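Local atomic coordinates of haloalkane dehalogenase (Mycobacterium rhodesiae, PDB entry 4MJ3), a protein that probably hydrolyses carbon-halogen bonds of haloalkanes, releasing halide and leaving an alcohol, as an alpha/beta hydrolase-fold enzyme. Residues Gln169-Phe174 with Gly208-Pro213; Leu4-Glu9 with Ala203-Gly208. One frame throughout, in Å; residues are numbered along the deposited sequence.

Contact 1: Gln169-Phe174 with Gly208-Pro213; sequences QEVPLF and GARQFP
Arg210 reaches across to the carbonyl oxygens of Val171 and Pro172, joining helix 207-211 to the turn that follows helix 159-170. Both segments belong to the mostly helical cap that, in haloalkane dehalogenases, is inserted into the alpha/beta hydrolase fold, here between strands 140-145 and 242-244. The arrangement is a worked example of a long cation spent on main-chain oxygens. The guanidinium comes end-on, with both terminal nitrogens converging on a single acceptor: NH1 and NH2 of Arg210 each lie 2.9 Å from Val171 O, which stays close to the guanidinium plane. NH2 of Arg210 adds a weak bond to Pro172 O at 3.2 Å, and NH1 also bonds Ser168 O. Val171 is the first residue to leave helical geometry, so the positive charge lies by the C-terminal end of helix 159-170, where it would probably be favoured by the helix dipole.

Phe174 CB sits over one face of the guanidinium, offset toward the rim, while the ring is inclined 52° to that plane and slides past the side chain, with Phe174 CD2 3.9 Å from Arg210 CD. On the other side of the ring, across from CD2, Phe174 CE1 meets the methyl CB of Ala209 at 3.7 Å.

The first bond of the Gln169 side chain heads away from helix 207-211, but a bend at chi2 (-54°) brings the amide back. OE1 is held by Arg93. On the other branch, with the acceptor in the amide plane, Gln169 NE2 donates to Arg210 O at 2.9 Å in a nearly straight bond, 168° at the hydrogen.

Contact 2: Leu4-Glu9 with Ala203-Gly208; sequences LRTPDE and ASYQAG
Leu4 lays one methyl squarely on the ring of Tyr205, a compact illustration of a methyl group packed on an aromatic face between segments far apart in sequence. In this CH-pi contact Leu4 CD1 stands 4.1 Å from the centroid of the Tyr205 ring and only 3° off its normal, over the centre of the face.

The other apolar touches fall along the same tyrosine. Leu4 CB approaches Tyr205 CE2 at 3.9 Å, and toward the far tip Pro7 CD lies 4.4 Å from Tyr205 CZ, the proline crossing the phenol obliquely.

Polar atoms also take part by van der Waals contact, at the ring and at Leu4. Arg5 O is 3.8 Å from Tyr205 CE2 and lies near the ring plane, at the edge. Thr6 OG1 approaches Tyr205 CD2, but its hydrogen-bond partners are Pro199 O and Lys89 NZ. With chi1 at 69°, Ser204 OG sits between its own backbone N and carbonyl carbon; there it touches Leu4 CD1 at 3.5 Å and bonds Asp202 OD1.

Leu4 is also paired through its backbone with Lys89, in the two-stranded antiparallel sheet of 3-4 and 89-90. The whole is a surface junction between that small sheet and the 3-10 turn leading into helix 207-211 of the cap, set on an alpha/beta hydrolase fold.

Contacts 1 and 2 lie on the same side of the chain's centre, their own centres 14 Å apart, and share helix 207-211 and the residue Gly208. Along the chain their segments alternate: 4-9, then 169-174, then 203-208 running directly into 208-213. Contact 2 thus brings the N-terminal arm to the 3-10 turn before the helix, and contact 1 brings the turn after helix 159-170 to the helix itself. A probable hydrogen bond connects them, Gln206 NE2 lying 2.9 Å from Phe174 O. Within segment 208-213, Phe212 takes no part in contact 1 but stacks on Trp124 and His101, carrying the connection from the cap into the main domain.

Contact 1: Gln169-Phe174 with Gly208-Pro213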
ATOM      1  N   GLN A 169      -5.659   2.884  18.401  1.00 11.51           N
ATOM      2  CA  GLN A 169      -5.397   3.961  19.329  1.00 12.31           C
ATOM      3  C   GLN A 169      -5.328   3.474  20.775  1.00 13.92           C
ATOM      4  O   GLN A 169      -4.531   3.984  21.569  1.00 16.38           O
ATOM      5  CB  GLN A 169      -6.487   5.034  19.194  1.00 12.62           C
ATOM      6  CG  GLN A 169      -6.627   5.587  17.788  1.00 11.94           C
ATOM      7  CD  GLN A 169      -5.318   6.101  17.228  1.00 12.53           C
ATOM      8  OE1 GLN A 169      -4.806   7.135  17.660  1.00 12.93           O
ATOM      9  NE2 GLN A 169      -4.757   5.375  16.274  1.00 11.45           N
ATOM     10  N   GLU A 170      -6.167   2.514  21.131  1.00 14.78           N
ATOM     11  CA  GLU A 170      -6.291   2.082  22.526  1.00 16.73           C
ATOM     12  C   GLU A 170      -5.246   1.061  22.971  1.00 15.21           C
ATOM     13  O   GLU A 170      -4.941   0.969  24.172  1.00 16.34           O
ATOM     14  CB  GLU A 170      -7.687   1.507  22.781  1.00 18.39           C
ATOM     15  CG  GLU A 170      -8.776   2.561  22.768  1.00 22.62           C
ATOM     16  CD  GLU A 170     -10.128   2.002  23.155  1.00 32.20           C
ATOM     17  OE1 GLU A 170     -10.318   0.754  23.105  1.00 30.55           O
ATOM     18  OE2 GLU A 170     -11.003   2.816  23.510  1.00 33.23           O
ATOM     19  N   VAL A 171      -4.739   0.251  22.056  1.00 13.44           N
ATOM     20  CA  VAL A 171      -3.892  -0.844  22.475  1.00 13.67           C
ATOM     21  C   VAL A 171      -2.624  -0.259  23.136  1.00 13.01           C
ATOM     22  O   VAL A 171      -1.994   0.649  22.573  1.00 14.22           O
ATOM     23  CB  VAL A 171      -3.554  -1.799  21.315  1.00 13.01           C
ATOM     24  CG1 VAL A 171      -2.672  -1.133  20.262  1.00 12.13           C
ATOM     25  CG2 VAL A 171      -2.909  -3.081  21.863  1.00 14.97           C
ATOM     26  N   PRO A 172      -2.249  -0.760  24.319  1.00 13.49           N
ATOM     27  CA  PRO A 172      -1.100  -0.149  25.011  1.00 14.93           C
ATOM     28  C   PRO A 172       0.190  -0.269  24.234  1.00 14.96           C
ATOM     29  O   PRO A 172       0.917   0.702  24.121  1.00 13.51           O
ATOM     30  CB  PRO A 172      -1.017  -0.934  26.321  1.00 18.34           C
ATOM     31  CG  PRO A 172      -2.432  -1.354  26.588  1.00 17.19           C
ATOM     32  CD  PRO A 172      -3.017  -1.643  25.227  1.00 16.70           C
ATOM     33  N   LEU A 173       0.467  -1.464  23.704  1.00 15.97           N
ATOM     34  CA  LEU A 173       1.647  -1.717  22.887  1.00 15.75           C
ATOM     35  C   LEU A 173       1.181  -2.103  21.483  1.00 14.58           C
ATOM     36  O   LEU A 173       0.321  -2.966  21.336  1.00 17.04           O
ATOM     37  CB  LEU A 173       2.475  -2.843  23.474  1.00 17.90           C
ATOM     38  CG  LEU A 173       3.077  -2.572  24.863  1.00 23.64           C
ATOM     39  CD1 LEU A 173       3.935  -3.754  25.276  1.00 28.64           C
ATOM     40  CD2 LEU A 173       3.900  -1.287  24.880  1.00 25.47           C
ATOM     41  N   PHE A 174       1.710  -1.434  20.466  1.00 13.13           N
ATOM     42  CA  PHE A 174       1.241  -1.616  19.100  1.00 12.19           C
ATOM     43  C   PHE A 174       2.019  -2.749  18.453  1.00 12.60           C
ATOM     44  O   PHE A 174       3.225  -2.592  18.221  1.00 11.94           O
ATOM     45  CB  PHE A 174       1.451  -0.318  18.333  1.00 13.33           C
ATOM     46  CG  PHE A 174       0.812  -0.288  16.974  1.00 12.38           C
ATOM     47  CD1 PHE A 174       1.477  -0.796  15.870  1.00 13.10           C
ATOM     48  CD2 PHE A 174      -0.435   0.284  16.790  1.00 13.25           C
ATOM     49  CE1 PHE A 174       0.901  -0.747  14.604  1.00 10.45           C
ATOM     50  CE2 PHE A 174      -1.005   0.361  15.530  1.00 11.24           C
ATOM     51  CZ  PHE A 174      -0.340  -0.150  14.432  1.00 11.88           C
ATOM     52  N   GLY A 208       4.059   6.903  12.782  1.00 10.05           N
ATOM     53  CA  GLY A 208       3.359   6.760  11.498  1.00  9.10           C
ATOM     54  C   GLY A 208       2.312   5.660  11.578  1.00 10.90           C
ATOM     55  O   GLY A 208       1.198   5.808  11.090  1.00  8.74           O
ATOM     56  N   ALA A 209       2.690   4.554  12.217  1.00  8.86           N
ATOM     57  CA  ALA A 209       1.762   3.430  12.423  1.00  9.93           C
ATOM     58  C   ALA A 209       0.564   3.806  13.332  1.00  9.40           C
ATOM     59  O   ALA A 209      -0.557   3.385  13.081  1.00  9.54           O
ATOM     60  CB  ALA A 209       2.518   2.215  12.975  1.00 10.48           C
ATOM     61  N   ARG A 210       0.802   4.600  14.374  1.00  8.51           N
ATOM     62  CA  ARG A 210      -0.301   5.053  15.231  1.00  8.68           C
ATOM     63  C   ARG A 210      -1.203   6.074  14.541  1.00  8.17           C
ATOM     64  O   ARG A 210      -2.394   6.088  14.774  1.00  9.54           O
ATOM     65  CB  ARG A 210       0.248   5.672  16.513  1.00  9.08           C
ATOM     66  CG  ARG A 210       0.810   4.649  17.469  1.00  9.75           C
ATOM     67  CD  ARG A 210      -0.276   3.883  18.204  1.00 10.84           C
ATOM     68  NE  ARG A 210       0.299   3.155  19.337  1.00 12.36           N
ATOM     69  CZ  ARG A 210      -0.383   2.474  20.252  1.00 12.50           C
ATOM     70  NH1 ARG A 210      -1.706   2.372  20.200  1.00 12.58           N
ATOM     71  NH2 ARG A 210       0.270   1.903  21.249  1.00 14.02           N
ATOM     72  N   GLN A 211      -0.623   6.930  13.713  1.00  8.48           N
ATOM     73  CA  GLN A 211      -1.382   8.022  13.116  1.00  9.50           C
ATOM     74  C   GLN A 211      -2.240   7.559  11.930  1.00 10.09           C
ATOM     75  O   GLN A 211      -3.300   8.155  11.689  1.00 10.38           O
ATOM     76  CB  GLN A 211      -0.477   9.199  12.733  1.00 10.63           C
ATOM     77  CG  GLN A 211      -1.211  10.483  12.299  1.00 11.11           C
ATOM     78  CD  GLN A 211      -2.105  11.093  13.375  1.00 12.35           C
ATOM     79  OE1 GLN A 211      -2.165  10.638  14.520  1.00 12.80           O
ATOM     80  NE2 GLN A 211      -2.838  12.122  12.988  1.00 17.77           N
ATOM     81  N   PHE A 212      -1.814   6.536  11.195  1.00  8.59           N
ATOM     82  CA  PHE A 212      -2.504   6.205   9.944  1.00  9.17           C
ATOM     83  C   PHE A 212      -4.016   6.067  10.056  1.00  9.91           C
ATOM     84  O   PHE A 212      -4.754   6.651   9.263  1.00 10.08           O
ATOM     85  CB  PHE A 212      -1.963   4.936   9.262  1.00  9.94           C
ATOM     86  CG  PHE A 212      -1.268   5.201   7.942  1.00 10.09           C
ATOM     87  CD1 PHE A 212      -1.686   6.229   7.102  1.00  9.77           C
ATOM     88  CD2 PHE A 212      -0.251   4.369   7.516  1.00  9.06           C
ATOM     89  CE1 PHE A 212      -1.053   6.458   5.902  1.00 11.38           C
ATOM     90  CE2 PHE A 212       0.407   4.611   6.336  1.00 10.58           C
ATOM     91  CZ  PHE A 212      -0.017   5.638   5.502  1.00 11.87           C
ATOM     92  N   PRO A 213      -4.490   5.324  11.052  1.00 11.08           N
ATOM     93  CA  PRO A 213      -5.945   5.133  11.128  1.00 11.68           C
ATOM     94  C   PRO A 213      -6.728   6.428  11.389  1.00 11.35           C
ATOM     95  O   PRO A 213      -7.921   6.506  11.050  1.00 12.92           O
ATOM     96  CB  PRO A 213      -6.103   4.155  12.296  1.00 11.57           C
ATOM     97  CG  PRO A 213      -4.808   3.416  12.312  1.00 11.18           C
ATOM     98  CD  PRO A 213      -3.794   4.484  12.046  1.00 10.76           C
TER

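Contact 2: Leu4-Glu9 with Ala203-Gly208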
ATOM      1  N   LEU A   4      13.765   9.311  12.916  1.00 10.62           N
ATOM      2  CA  LEU A   4      14.524   8.135  13.286  1.00 11.83           C
ATOM      3  C   LEU A   4      14.744   7.217  12.089  1.00 11.45           C
ATOM      4  O   LEU A   4      13.933   7.173  11.158  1.00 11.57           O
ATOM      5  CB  LEU A   4      13.784   7.350  14.394  1.00 13.27           C
ATOM      6  CG  LEU A   4      13.728   8.079  15.743  1.00 16.11           C
ATOM      7  CD1 LEU A   4      12.862   7.291  16.727  1.00 20.69           C
ATOM      8  CD2 LEU A   4      15.113   8.297  16.302  1.00 17.23           C
ATOM      9  N   ARG A   5      15.815   6.445  12.157  1.00 10.53           N
ATOM     10  CA  ARG A   5      16.108   5.397  11.170  1.00 11.36           C
ATOM     11  C   ARG A   5      16.301   4.068  11.900  1.00 11.18           C
ATOM     12  O   ARG A   5      17.087   3.972  12.842  1.00 10.68           O
ATOM     13  CB  ARG A   5      17.373   5.719  10.390  1.00 11.24           C
ATOM     14  CG  ARG A   5      17.747   4.675   9.341  1.00 12.58           C
ATOM     15  CD  ARG A   5      18.855   5.162   8.422  1.00 12.61           C
ATOM     16  NE  ARG A   5      18.420   6.303   7.616  1.00 11.64           N
ATOM     17  CZ  ARG A   5      19.208   7.013   6.806  1.00 13.02           C
ATOM     18  NH1 ARG A   5      20.492   6.683   6.624  1.00 14.17           N
ATOM     19  NH2 ARG A   5      18.688   8.023   6.124  1.00 13.67           N
ATOM     20  N   THR A   6      15.576   3.044  11.459  1.00 10.90           N
ATOM     21  CA  THR A   6      15.610   1.737  12.115  1.00 10.89           C
ATOM     22  C   THR A   6      16.974   1.123  11.857  1.00 11.37           C
ATOM     23  O   THR A   6      17.425   1.124  10.714  1.00 10.87           O
ATOM     24  CB  THR A   6      14.506   0.794  11.564  1.00 10.59           C
ATOM     25  OG1 THR A   6      13.227   1.419  11.738  1.00 10.53           O
ATOM     26  CG2 THR A   6      14.514  -0.513  12.305  1.00 11.29           C
ATOM     27  N   PRO A   7      17.657   0.666  12.904  1.00 14.10           N
ATOM     28  CA  PRO A   7      18.977   0.051  12.645  1.00 16.77           C
ATOM     29  C   PRO A   7      18.930  -1.127  11.674  1.00 16.87           C
ATOM     30  O   PRO A   7      18.013  -1.940  11.733  1.00 13.84           O
ATOM     31  CB  PRO A   7      19.421  -0.423  14.026  1.00 19.10           C
ATOM     32  CG  PRO A   7      18.664   0.426  14.982  1.00 17.68           C
ATOM     33  CD  PRO A   7      17.355   0.745  14.331  1.00 15.30           C
ATOM     34  N   ASP A   8      19.930  -1.238  10.802  1.00 16.09           N
ATOM     35  CA  ASP A   8      19.985  -2.311   9.805  1.00 19.00           C
ATOM     36  C   ASP A   8      20.019  -3.701  10.411  1.00 17.60           C
ATOM     37  O   ASP A   8      19.533  -4.642   9.792  1.00 17.94           O
ATOM     38  CB  ASP A   8      21.180  -2.130   8.852  1.00 23.54           C
ATOM     39  CG  ASP A   8      20.840  -1.243   7.679  1.00 26.99           C
ATOM     40  OD1 ASP A   8      19.647  -1.113   7.378  1.00 35.17           O
ATOM     41  OD2 ASP A   8      21.743  -0.691   7.045  1.00 27.85           O
ATOM     42  N   GLU A   9      20.556  -3.826  11.619  1.00 18.66           N
ATOM     43  CA  GLU A   9      20.581  -5.119  12.314  1.00 20.40           C
ATOM     44  C   GLU A   9      19.171  -5.715  12.507  1.00 18.32           C
ATOM     45  O   GLU A   9      19.013  -6.927  12.609  1.00 19.18           O
ATOM     46  CB  GLU A   9      21.300  -4.994  13.649  1.00 23.13           C
ATOM     47  CG  GLU A   9      22.817  -4.707  13.481  1.00 32.34           C
ATOM     48  CD  GLU A   9      23.166  -3.224  13.335  1.00 38.15           C
ATOM     49  OE1 GLU A   9      22.254  -2.400  13.118  1.00 27.32           O
ATOM     50  OE2 GLU A   9      24.365  -2.874  13.417  1.00 40.17           O
ATOM     51  N   ALA A 203       8.262   1.984  20.668  1.00 15.10           N
ATOM     52  CA  ALA A 203       7.160   2.872  20.316  1.00 15.23           C
ATOM     53  C   ALA A 203       7.600   4.171  19.662  1.00 14.53           C
ATOM     54  O   ALA A 203       6.825   4.766  18.924  1.00 13.59           O
ATOM     55  CB  ALA A 203       6.303   3.165  21.541  1.00 16.86           C
ATOM     56  N   SER A 204       8.852   4.591  19.883  1.00 15.74           N
ATOM     57  CA  SER A 204       9.331   5.861  19.318  1.00 14.80           C
ATOM     58  C   SER A 204       9.384   5.821  17.789  1.00 11.47           C
ATOM     59  O   SER A 204       9.330   6.877  17.147  1.00 13.13           O
ATOM     60  CB  SER A 204      10.704   6.238  19.872  1.00 16.48           C
ATOM     61  OG  SER A 204      11.692   5.362  19.397  1.00 16.27           O
ATOM     62  N   TYR A 205       9.446   4.615  17.225  1.00  9.66           N
ATOM     63  CA  TYR A 205       9.477   4.395  15.790  1.00  9.35           C
ATOM     64  C   TYR A 205       8.075   4.237  15.167  1.00  9.97           C
ATOM     65  O   TYR A 205       7.973   4.027  13.957  1.00 10.12           O
ATOM     66  CB  TYR A 205      10.279   3.134  15.453  1.00  9.45           C
ATOM     67  CG  TYR A 205      11.739   3.201  15.772  1.00  9.25           C
ATOM     68  CD1 TYR A 205      12.190   2.972  17.066  1.00 11.99           C
ATOM     69  CD2 TYR A 205      12.666   3.516  14.803  1.00 10.41           C
ATOM     70  CE1 TYR A 205      13.544   3.029  17.365  1.00 14.69           C
ATOM     71  CE2 TYR A 205      14.027   3.560  15.084  1.00 11.33           C
ATOM     72  CZ  TYR A 205      14.452   3.313  16.361  1.00 12.18           C
ATOM     73  OH  TYR A 205      15.806   3.381  16.664  1.00 15.27           O
ATOM     74  N   GLN A 206       7.020   4.319  15.975  1.00 11.35           N
ATOM     75  CA  GLN A 206       5.682   3.923  15.526  1.00 11.59           C
ATOM     76  C   GLN A 206       4.691   5.074  15.334  1.00 12.19           C
ATOM     77  O   GLN A 206       3.507   4.834  15.237  1.00 12.15           O
ATOM     78  CB  GLN A 206       5.087   2.892  16.506  1.00 12.00           C
ATOM     79  CG  GLN A 206       5.826   1.568  16.538  1.00 13.62           C
ATOM     80  CD  GLN A 206       5.144   0.572  17.454  1.00 12.16           C
ATOM     81  OE1 GLN A 206       4.697   0.928  18.548  1.00 13.52           O
ATOM     82  NE2 GLN A 206       5.043  -0.670  17.007  1.00 14.85           N
ATOM     83  N   ALA A 207       5.166   6.317  15.295  1.00 11.69           N
ATOM     84  CA  ALA A 207       4.270   7.448  15.149  1.00 10.26           C
ATOM     85  C   ALA A 207       3.441   7.358  13.872  1.00 10.15           C
ATOM     86  O   ALA A 207       2.262   7.710  13.887  1.00 10.67           O
ATOM     87  CB  ALA A 207       5.037   8.766  15.213  1.00 11.97           C
ATOM     88  N   GLY A 208       4.059   6.903  12.782  1.00 10.05           N
ATOM     89  CA  GLY A 208       3.359   6.760  11.498  1.00  9.10           C
ATOM     90  C   GLY A 208       2.312   5.660  11.578  1.00 10.90           C
ATOM     91  O   GLY A 208       1.198   5.808  11.090  1.00  8.74           O
TER